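Local structure of putative secreted salivary protein (Xenopsylla cheopis, 5K6D) at residues W2-C8 with H48-L54; A26-C32 with K70-C75. The protein inhibits the host voltage-gated sodium channel Nav1.5 as a small, disulfide-rich protein of flea saliva. One frame throughout, in Å; residues are numbered along the deposited sequence.

Contact 1 of 2, residues W2-C8 with H48-L54; sequences WKVSERC and HCTGVCL
The N-terminal arm is extended at K3-V4 and helical from E6; across from it H48-G51 is helical and L54 has positive phi. The closest CA pair is C8-C53, at 4.8 Å. The CA-to-CB bond of W2 points toward H48-L54, and chi1 t brings the indole edge to a carbonyl, CZ2 to C53 O 3.4 Å. K3 directs its CB away, but K3 O accepts from water 1 (2.7 Å), which also donates to C53 O (2.8 Å). V4 CG1 lies 3.8 Å from C53 O. S5, chi1 p, is the N-cap: its OG accepts from C8 N at 3.0 Å, while S5 N donates to water 2 (2.9 Å), which donates to V52 O (2.9 Å). R7 lays one guanidinium face over V52, NH1 to CG1 3.8 Å. C8 (chi1 t) forms the disulfide with C53 (chi1 m), SG to SG 2.0 Å, chi3 94°, fastening strand 3-4 and capped helix 6-10 to the residues ending helix 38-51. C8 O accepts from H48 NE2 (chi1 t) at 2.8 Å, nearly linear. Between these segments the polar and covalent links are thus one disulfide, one imidazole and two waters, beside V52 packing on C8.

Contact 2 of 2, residues A26-C32 with K70-C75; sequences ATAKGQC and KEDCYC
This is an edge of the three-stranded antiparallel sheet in a cysteine-stabilised alpha-beta fold, with strand 26-28 beside the central strand 73-76. The short strand axes approach to 4.7 Å, their directions 148° apart. A26-C75 and A28-C73 are hydrogen-bonded pairs (A26 N to C75 O 2.9 Å, C75 N to A26 O 2.8 Å, A28 N to C73 O 2.7 Å, C73 N to A28 O 3.0 Å); T27-Y74 is non-hydrogen-bonded. On the helix face sit A26, A28, C73 (chi1 t) and C75 (chi1 m), with A28 CB 4.0 Å from C73 CB and 4.2 Å from C75 SG. The cystines C73-C45 and C75-C49 tie this face to helix 38-51. The other face carries T27 and Y74, both chi1 m, T27 OG1 3.6 Å from Y74 CE2; Y74 OH is hydrogen-bonded to N69 N. A type II turn, A28-Q31, follows, with G30 at positive phi. D72, chi1 m, brings OD1 to G30 N, accepting at 2.8 Å. K29 NZ donates to water 3 (3.0 Å) and water 4 (2.9 Å), which donate to D72 OD2 (2.8 Å) and OD1 (2.7 Å) respectively. Q31 CB lies 3.6 Å from C73 CB. C32 CB points toward K70-C75; C32 SG (chi1 m), bonded to C60 SG, is 3.8 Å from C73 CB, and C32 N donates to E71 O at 2.9 Å.

Contact 2 lies nearer the middle of the chain, its centre about 4 Å from the chain's centre against about 7 Å for contact 1, though each mixes buried cysteines with exposed residues. Regular main-chain pairing dominates contact 2, whereas contact 1 joins a short strand and helical turn to a helix end by a disulfide, a side-chain-to-backbone hydrogen bond and water bridges. They meet through the C49-C75 disulfide from the helix, and directly where the arm touches the sheet: C8 O packs on A28 CB, and W2 CZ3 comes against C75 O. C49-C75 and C45-C73 form the paired helix-to-strand cystines of the cysteine-stabilised alpha-beta motif; C8-C53 adds the N-terminal arm to that core.

Contact 1 of 2, residues W2-C8 with H48-L54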
ATOM      1  N   TRP A   2       8.230   4.000  11.039  1.00 24.08           N
ATOM      2  CA  TRP A   2       8.259   3.984   9.586  1.00 17.83           C
ATOM      3  C   TRP A   2       7.619   5.245   9.048  1.00 16.69           C
ATOM      4  O   TRP A   2       6.475   5.561   9.377  1.00 19.24           O
ATOM      5  CB  TRP A   2       7.537   2.749   9.058  1.00 16.05           C
ATOM      6  CG  TRP A   2       7.647   2.506   7.588  1.00 15.14           C
ATOM      7  CD1 TRP A   2       8.585   2.994   6.722  1.00 17.22           C
ATOM      8  CD2 TRP A   2       6.770   1.694   6.814  1.00 11.81           C
ATOM      9  NE1 TRP A   2       8.338   2.529   5.448  1.00 16.59           N
ATOM     10  CE2 TRP A   2       7.228   1.726   5.484  1.00 11.62           C
ATOM     11  CE3 TRP A   2       5.637   0.940   7.119  1.00 13.97           C
ATOM     12  CZ2 TRP A   2       6.586   1.037   4.468  1.00 12.65           C
ATOM     13  CZ3 TRP A   2       5.007   0.261   6.116  1.00 14.24           C
ATOM     14  CH2 TRP A   2       5.477   0.308   4.805  1.00 13.63           C
ATOM     15  N   LYS A   3       8.371   5.964   8.229  1.00 15.61           N
ATOM     16  CA  LYS A   3       7.837   7.120   7.529  1.00 14.65           C
ATOM     17  C   LYS A   3       7.652   6.797   6.054  1.00 12.93           C
ATOM     18  O   LYS A   3       8.511   6.160   5.437  1.00 14.66           O
ATOM     19  CB  LYS A   3       8.753   8.330   7.690  1.00 16.45           C
ATOM     20  CG  LYS A   3       8.878   8.809   9.125  1.00 21.09           C
ATOM     21  CD  LYS A   3       9.589  10.150   9.197  1.00 23.66           C
ATOM     22  CE  LYS A   3       9.948  10.509  10.627  1.00 28.13           C
ATOM     23  NZ  LYS A   3      10.930   9.547  11.201  1.00 32.67           N
ATOM     24  N   VAL A   4       6.529   7.230   5.496  1.00 11.49           N
ATOM     25  CA  VAL A   4       6.236   7.004   4.085  1.00 10.54           C
ATOM     26  C   VAL A   4       5.786   8.312   3.452  1.00 10.31           C
ATOM     27  O   VAL A   4       5.517   9.298   4.143  1.00 11.46           O
ATOM     28  CB  VAL A   4       5.143   5.928   3.881  1.00  9.66           C
ATOM     29  CG1 VAL A   4       5.593   4.577   4.443  1.00 10.43           C
ATOM     30  CG2 VAL A   4       3.825   6.364   4.514  1.00 12.22           C
ATOM     31  N   SER A   5       5.700   8.330   2.128  1.00  9.89           N
ATOM     32  CA  SER A   5       5.333   9.552   1.416  1.00  9.63           C
ATOM     33  C   SER A   5       3.827   9.669   1.187  1.00  9.21           C
ATOM     34  O   SER A   5       3.090   8.680   1.286  1.00  8.61           O
ATOM     35  CB  SER A   5       6.047   9.599   0.075  1.00  9.97           C
ATOM     36  OG  SER A   5       5.577   8.546  -0.751  1.00  8.71           O
ATOM     37  N   GLU A   6       3.373  10.874   0.846  1.00  9.69           N
ATOM     38  CA  GLU A   6       2.012  11.037   0.354  1.00  9.65           C
ATOM     39  C   GLU A   6       1.728  10.112  -0.827  1.00  9.23           C
ATOM     40  O   GLU A   6       0.648   9.533  -0.933  1.00  9.17           O
ATOM     41  CB  GLU A   6       1.752  12.473  -0.086  1.00 11.15           C
ATOM     42  CG  GLU A   6       1.767  13.490   1.023  1.00 13.62           C
ATOM     43  CD  GLU A   6       1.320  14.870   0.562  1.00 14.97           C
ATOM     44  OE1 GLU A   6       1.276  15.129  -0.654  1.00 14.08           O
ATOM     45  OE2 GLU A   6       0.995  15.709   1.434  1.00 18.50           O
ATOM     46  N   ARG A   7       2.693   9.991  -1.731  1.00  8.29           N
ATOM     47  CA  ARG A   7       2.530   9.110  -2.879  1.00  7.45           C
ATOM     48  C   ARG A   7       2.236   7.684  -2.445  1.00  7.61           C
ATOM     49  O   ARG A   7       1.396   7.008  -3.033  1.00  7.53           O
ATOM     50  CB  ARG A   7       3.773   9.149  -3.754  1.00  7.79           C
ATOM     51  CG  ARG A   7       3.960  10.464  -4.461  1.00  8.79           C
ATOM     52  CD  ARG A   7       5.248  10.453  -5.241  1.00  8.37           C
ATOM     53  NE  ARG A   7       5.199   9.568  -6.404  1.00  7.26           N
ATOM     54  CZ  ARG A   7       6.013   8.538  -6.622  1.00  6.71           C
ATOM     55  NH1 ARG A   7       6.953   8.194  -5.739  1.00  6.99           N
ATOM     56  NH2 ARG A   7       5.882   7.850  -7.746  1.00  6.53           N
ATOM     57  N   CYS A   8       2.923   7.232  -1.405  1.00  6.69           N
ATOM     58  CA  CYS A   8       2.654   5.916  -0.854  1.00  6.70           C
ATOM     59  C   CYS A   8       1.197   5.785  -0.425  1.00  6.61           C
ATOM     60  O   CYS A   8       0.510   4.833  -0.825  1.00  7.34           O
ATOM     61  CB  CYS A   8       3.589   5.647   0.323  1.00  8.08           C
ATOM     62  SG  CYS A   8       3.147   4.255   1.362  1.00  7.42           S
ATOM     63  N   HIS A  48       4.088  -1.272  -5.606  1.00  5.89           N
ATOM     64  CA  HIS A  48       3.842   0.027  -4.987  1.00  5.93           C
ATOM     65  C   HIS A  48       4.447   0.044  -3.581  1.00  5.81           C
ATOM     66  O   HIS A  48       5.099   1.013  -3.171  1.00  6.62           O
ATOM     67  CB  HIS A  48       2.342   0.330  -4.952  1.00  6.75           C
ATOM     68  CG  HIS A  48       2.013   1.652  -4.345  1.00  6.03           C
ATOM     69  ND1 HIS A  48       2.089   2.845  -5.037  1.00  7.34           N
ATOM     70  CD2 HIS A  48       1.640   1.962  -3.082  1.00  6.81           C
ATOM     71  CE1 HIS A  48       1.758   3.831  -4.220  1.00  7.34           C
ATOM     72  NE2 HIS A  48       1.480   3.321  -3.031  1.00  8.24           N
ATOM     73  N   CYS A  49       4.268  -1.050  -2.859  1.00  5.82           N
ATOM     74  CA  CYS A  49       4.788  -1.135  -1.504  1.00  5.83           C
ATOM     75  C   CYS A  49       6.305  -1.087  -1.444  1.00  6.66           C
ATOM     76  O   CYS A  49       6.866  -0.375  -0.612  1.00  7.09           O
ATOM     77  CB  CYS A  49       4.290  -2.403  -0.815  1.00  6.15           C
ATOM     78  SG  CYS A  49       2.509  -2.396  -0.520  1.00  7.40           S
ATOM     79  N   THR A  50       6.983  -1.839  -2.308  1.00  6.68           N
ATOM     80  CA  THR A  50       8.443  -1.844  -2.261  1.00  7.82           C
ATOM     81  C   THR A  50       9.044  -0.623  -2.958  1.00  7.64           C
ATOM     82  O   THR A  50      10.063  -0.083  -2.514  1.00  9.65           O
ATOM     83  CB  THR A  50       9.043  -3.105  -2.902  1.00  8.18           C
ATOM     84  OG1 THR A  50       8.660  -3.167  -4.283  1.00  8.46           O
ATOM     85  CG2 THR A  50       8.582  -4.372  -2.174  1.00 10.59           C
ATOM     86  N   GLY A  51       8.426  -0.192  -4.056  1.00  7.18           N
ATOM     87  CA  GLY A  51       9.001   0.851  -4.879  1.00  8.43           C
ATOM     88  C   GLY A  51       8.619   2.266  -4.515  1.00  7.75           C
ATOM     89  O   GLY A  51       9.359   3.193  -4.829  1.00  9.80           O
ATOM     90  N   VAL A  52       7.467   2.440  -3.878  1.00  6.99           N
ATOM     91  CA  VAL A  52       6.995   3.776  -3.522  1.00  7.15           C
ATOM     92  C   VAL A  52       6.937   3.943  -2.005  1.00  6.80           C
ATOM     93  O   VAL A  52       7.484   4.905  -1.471  1.00  8.21           O
ATOM     94  CB  VAL A  52       5.615   4.091  -4.173  1.00  7.70           C
ATOM     95  CG1 VAL A  52       5.143   5.482  -3.781  1.00  8.85           C
ATOM     96  CG2 VAL A  52       5.702   3.978  -5.705  1.00  9.49           C
ATOM     97  N   CYS A  53       6.320   2.995  -1.306  1.00  6.60           N
ATOM     98  CA  CYS A  53       6.315   3.035   0.159  1.00  6.77           C
ATOM     99  C   CYS A  53       7.657   2.633   0.778  1.00  6.87           C
ATOM    100  O   CYS A  53       7.880   2.876   1.955  1.00  8.49           O
ATOM    101  CB  CYS A  53       5.205   2.136   0.717  1.00  7.21           C
ATOM    102  SG  CYS A  53       3.520   2.614   0.229  1.00  7.34           S
ATOM    103  N   LEU A  54       8.530   2.014  -0.014  1.00  7.68           N
ATOM    104  CA  LEU A  54       9.851   1.558   0.432  1.00  8.65           C
ATOM    105  C   LEU A  54       9.736   0.580   1.598  1.00  9.01           C
ATOM    106  O   LEU A  54      10.544   0.582   2.533  1.00 11.51           O
ATOM    107  CB  LEU A  54      10.741   2.750   0.796  1.00 10.52           C
ATOM    108  CG  LEU A  54      10.831   3.848  -0.272  1.00 13.34           C
ATOM    109  CD1 LEU A  54      11.766   4.960   0.181  1.00 14.71           C
ATOM    110  CD2 LEU A  54      11.266   3.286  -1.618  1.00 14.36           C
TER
HETATM  111  O   HOH W   1       9.209   5.090   3.084  1.00 13.14           O
HETATM  112  O   HOH W   2       7.563   6.362   0.992  1.00 11.86           O

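Contact 2 of 2, residues A26-C32 with K70-C75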
ATOM      1  N   ALA A  26       1.101   0.298   6.178  1.00  8.57           N
ATOM      2  CA  ALA A  26       0.740   1.520   5.466  1.00  8.60           C
ATOM      3  C   ALA A  26      -0.421   1.240   4.529  1.00  6.51           C
ATOM      4  O   ALA A  26      -0.358   0.311   3.711  1.00  7.70           O
ATOM      5  CB  ALA A  26       1.920   2.055   4.692  1.00 10.09           C
ATOM      6  N   THR A  27      -1.468   2.050   4.616  1.00  7.46           N
ATOM      7  CA  THR A  27      -2.576   1.908   3.690  1.00  7.50           C
ATOM      8  C   THR A  27      -2.303   2.690   2.413  1.00  6.39           C
ATOM      9  O   THR A  27      -2.331   3.927   2.400  1.00  7.07           O
ATOM     10  CB  THR A  27      -3.884   2.382   4.304  1.00  7.88           C
ATOM     11  OG1 THR A  27      -4.148   1.613   5.484  1.00  9.37           O
ATOM     12  CG2 THR A  27      -5.027   2.214   3.310  1.00 10.05           C
ATOM     13  N   ALA A  28      -2.007   1.955   1.348  1.00  6.11           N
ATOM     14  CA  ALA A  28      -1.836   2.523   0.019  1.00  6.77           C
ATOM     15  C   ALA A  28      -3.201   2.510  -0.647  1.00  6.55           C
ATOM     16  O   ALA A  28      -3.613   1.527  -1.270  1.00  6.98           O
ATOM     17  CB  ALA A  28      -0.813   1.740  -0.774  1.00  6.99           C
ATOM     18  N   LYS A  29      -3.914   3.604  -0.457  1.00  7.90           N
ATOM     19  CA  LYS A  29      -5.295   3.703  -0.871  1.00  9.48           C
ATOM     20  C   LYS A  29      -5.467   3.461  -2.368  1.00  9.38           C
ATOM     21  O   LYS A  29      -4.718   4.004  -3.188  1.00  9.63           O
ATOM     22  CB  LYS A  29      -5.840   5.079  -0.511  1.00 11.26           C
ATOM     23  CG  LYS A  29      -7.314   5.253  -0.788  1.00 14.45           C
ATOM     24  CD  LYS A  29      -7.776   6.624  -0.331  1.00 16.68           C
ATOM     25  CE  LYS A  29      -9.268   6.821  -0.543  1.00 20.82           C
ATOM     26  NZ  LYS A  29     -10.076   5.901   0.305  1.00 22.74           N
ATOM     27  N   GLY A  30      -6.454   2.642  -2.714  1.00  9.71           N
ATOM     28  CA  GLY A  30      -6.884   2.485  -4.092  1.00  9.24           C
ATOM     29  C   GLY A  30      -6.034   1.650  -5.028  1.00  9.03           C
ATOM     30  O   GLY A  30      -6.429   1.436  -6.177  1.00 10.03           O
ATOM     31  N   GLN A  31      -4.891   1.144  -4.575  1.00  8.58           N
ATOM     32  CA  GLN A  31      -3.987   0.475  -5.514  1.00  8.42           C
ATOM     33  C   GLN A  31      -4.560  -0.838  -6.039  1.00  8.53           C
ATOM     34  O   GLN A  31      -4.130  -1.320  -7.084  1.00  9.57           O
ATOM     35  CB  GLN A  31      -2.619   0.212  -4.885  1.00  8.30           C
ATOM     36  CG  GLN A  31      -1.858   1.463  -4.475  1.00  8.24           C
ATOM     37  CD  GLN A  31      -1.424   2.300  -5.655  1.00  9.07           C
ATOM     38  OE1 GLN A  31      -1.133   1.772  -6.738  1.00 10.42           O
ATOM     39  NE2 GLN A  31      -1.394   3.609  -5.473  1.00  9.62           N
ATOM     40  N   CYS A  32      -5.532  -1.413  -5.332  1.00  9.31           N
ATOM     41  CA  CYS A  32      -6.123  -2.683  -5.748  1.00  9.66           C
ATOM     42  C   CYS A  32      -7.527  -2.527  -6.335  1.00 10.08           C
ATOM     43  O   CYS A  32      -8.282  -3.498  -6.413  1.00 12.27           O
ATOM     44  CB  CYS A  32      -6.148  -3.652  -4.564  1.00 10.69           C
ATOM     45  SG  CYS A  32      -4.499  -4.033  -3.937  1.00  9.39           S
ATOM     46  N   LYS A  70     -10.938  -4.068   0.140  1.00 14.34           N
ATOM     47  CA  LYS A  70     -10.413  -4.821  -0.998  1.00 13.90           C
ATOM     48  C   LYS A  70      -9.811  -3.936  -2.089  1.00 13.16           C
ATOM     49  O   LYS A  70      -9.031  -4.415  -2.911  1.00 15.42           O
ATOM     50  CB  LYS A  70     -11.509  -5.702  -1.601  1.00 18.61           C
ATOM     51  CG  LYS A  70     -12.633  -4.937  -2.276  1.00 24.06           C
ATOM     52  CD  LYS A  70     -13.732  -5.884  -2.734  1.00 27.65           C
ATOM     53  CE  LYS A  70     -15.016  -5.132  -3.069  1.00 31.87           C
ATOM     54  NZ  LYS A  70     -14.897  -4.338  -4.329  1.00 36.45           N
ATOM     55  N   GLU A  71     -10.168  -2.656  -2.106  1.00 13.22           N
ATOM     56  CA  GLU A  71      -9.606  -1.735  -3.095  1.00 13.83           C
ATOM     57  C   GLU A  71      -8.263  -1.170  -2.655  1.00 11.45           C
ATOM     58  O   GLU A  71      -7.558  -0.562  -3.458  1.00 11.66           O
ATOM     59  CB  GLU A  71     -10.576  -0.587  -3.376  1.00 17.16           C
ATOM     60  CG  GLU A  71     -11.906  -1.038  -3.957  1.00 23.63           C
ATOM     61  CD  GLU A  71     -12.753   0.115  -4.464  1.00 28.72           C
ATOM     62  OE1 GLU A  71     -12.587   1.248  -3.963  1.00 32.72           O
ATOM     63  OE2 GLU A  71     -13.585  -0.115  -5.366  1.00 35.88           O
ATOM     64  N   ASP A  72      -7.924  -1.366  -1.387  1.00 10.16           N
ATOM     65  CA  ASP A  72      -6.687  -0.825  -0.847  1.00  8.87           C
ATOM     66  C   ASP A  72      -5.590  -1.876  -0.786  1.00  8.05           C
ATOM     67  O   ASP A  72      -5.843  -3.080  -0.748  1.00  8.71           O
ATOM     68  CB  ASP A  72      -6.908  -0.220   0.545  1.00  9.23           C
ATOM     69  CG  ASP A  72      -7.772   1.031   0.516  1.00 10.07           C
ATOM     70  OD1 ASP A  72      -7.987   1.615  -0.570  1.00 11.11           O
ATOM     71  OD2 ASP A  72      -8.236   1.438   1.607  1.00 11.97           O
ATOM     72  N   CYS A  73      -4.366  -1.376  -0.789  1.00  8.21           N
ATOM     73  CA  CYS A  73      -3.153  -2.163  -0.712  1.00  7.34           C
ATOM     74  C   CYS A  73      -2.521  -1.872   0.642  1.00  6.52           C
ATOM     75  O   CYS A  73      -2.467  -0.718   1.044  1.00  8.16           O
ATOM     76  CB  CYS A  73      -2.249  -1.775  -1.877  1.00  7.49           C
ATOM     77  SG  CYS A  73      -0.530  -2.295  -1.830  1.00  7.27           S
ATOM     78  N   TYR A  74      -2.056  -2.903   1.341  1.00  7.05           N
ATOM     79  CA  TYR A  74      -1.535  -2.748   2.696  1.00  7.74           C
ATOM     80  C   TYR A  74      -0.075  -3.169   2.720  1.00  6.94           C
ATOM     81  O   TYR A  74       0.255  -4.342   2.499  1.00  7.97           O
ATOM     82  CB  TYR A  74      -2.383  -3.553   3.687  1.00  8.72           C
ATOM     83  CG  TYR A  74      -3.814  -3.062   3.705  1.00  8.07           C
ATOM     84  CD1 TYR A  74      -4.754  -3.562   2.816  1.00  8.30           C
ATOM     85  CD2 TYR A  74      -4.216  -2.073   4.600  1.00  9.12           C
ATOM     86  CE1 TYR A  74      -6.056  -3.090   2.814  1.00  9.29           C
ATOM     87  CE2 TYR A  74      -5.516  -1.606   4.611  1.00 10.02           C
ATOM     88  CZ  TYR A  74      -6.430  -2.124   3.723  1.00  9.12           C
ATOM     89  OH  TYR A  74      -7.736  -1.675   3.713  1.00 12.20           O
ATOM     90  N   CYS A  75       0.793  -2.189   2.975  1.00  6.93           N
ATOM     91  CA  CYS A  75       2.232  -2.376   2.870  1.00  7.38           C
ATOM     92  C   CYS A  75       2.898  -2.605   4.210  1.00  8.06           C
ATOM     93  O   CYS A  75       2.620  -1.906   5.184  1.00  8.45           O
ATOM     94  CB  CYS A  75       2.879  -1.159   2.213  1.00  7.59           C
ATOM     95  SG  CYS A  75       2.229  -0.730   0.595  1.00  7.21           S
TER
HETATM   96  O   HOH W   3      -8.638   4.114   2.302  1.00 16.86           O
HETATM   97  O   HOH W   4     -10.045   3.331  -0.976  1.00 18.61           O
HETATM   98  O   HOH W   5     -10.527  -5.168  -5.441  1.00 29.53           O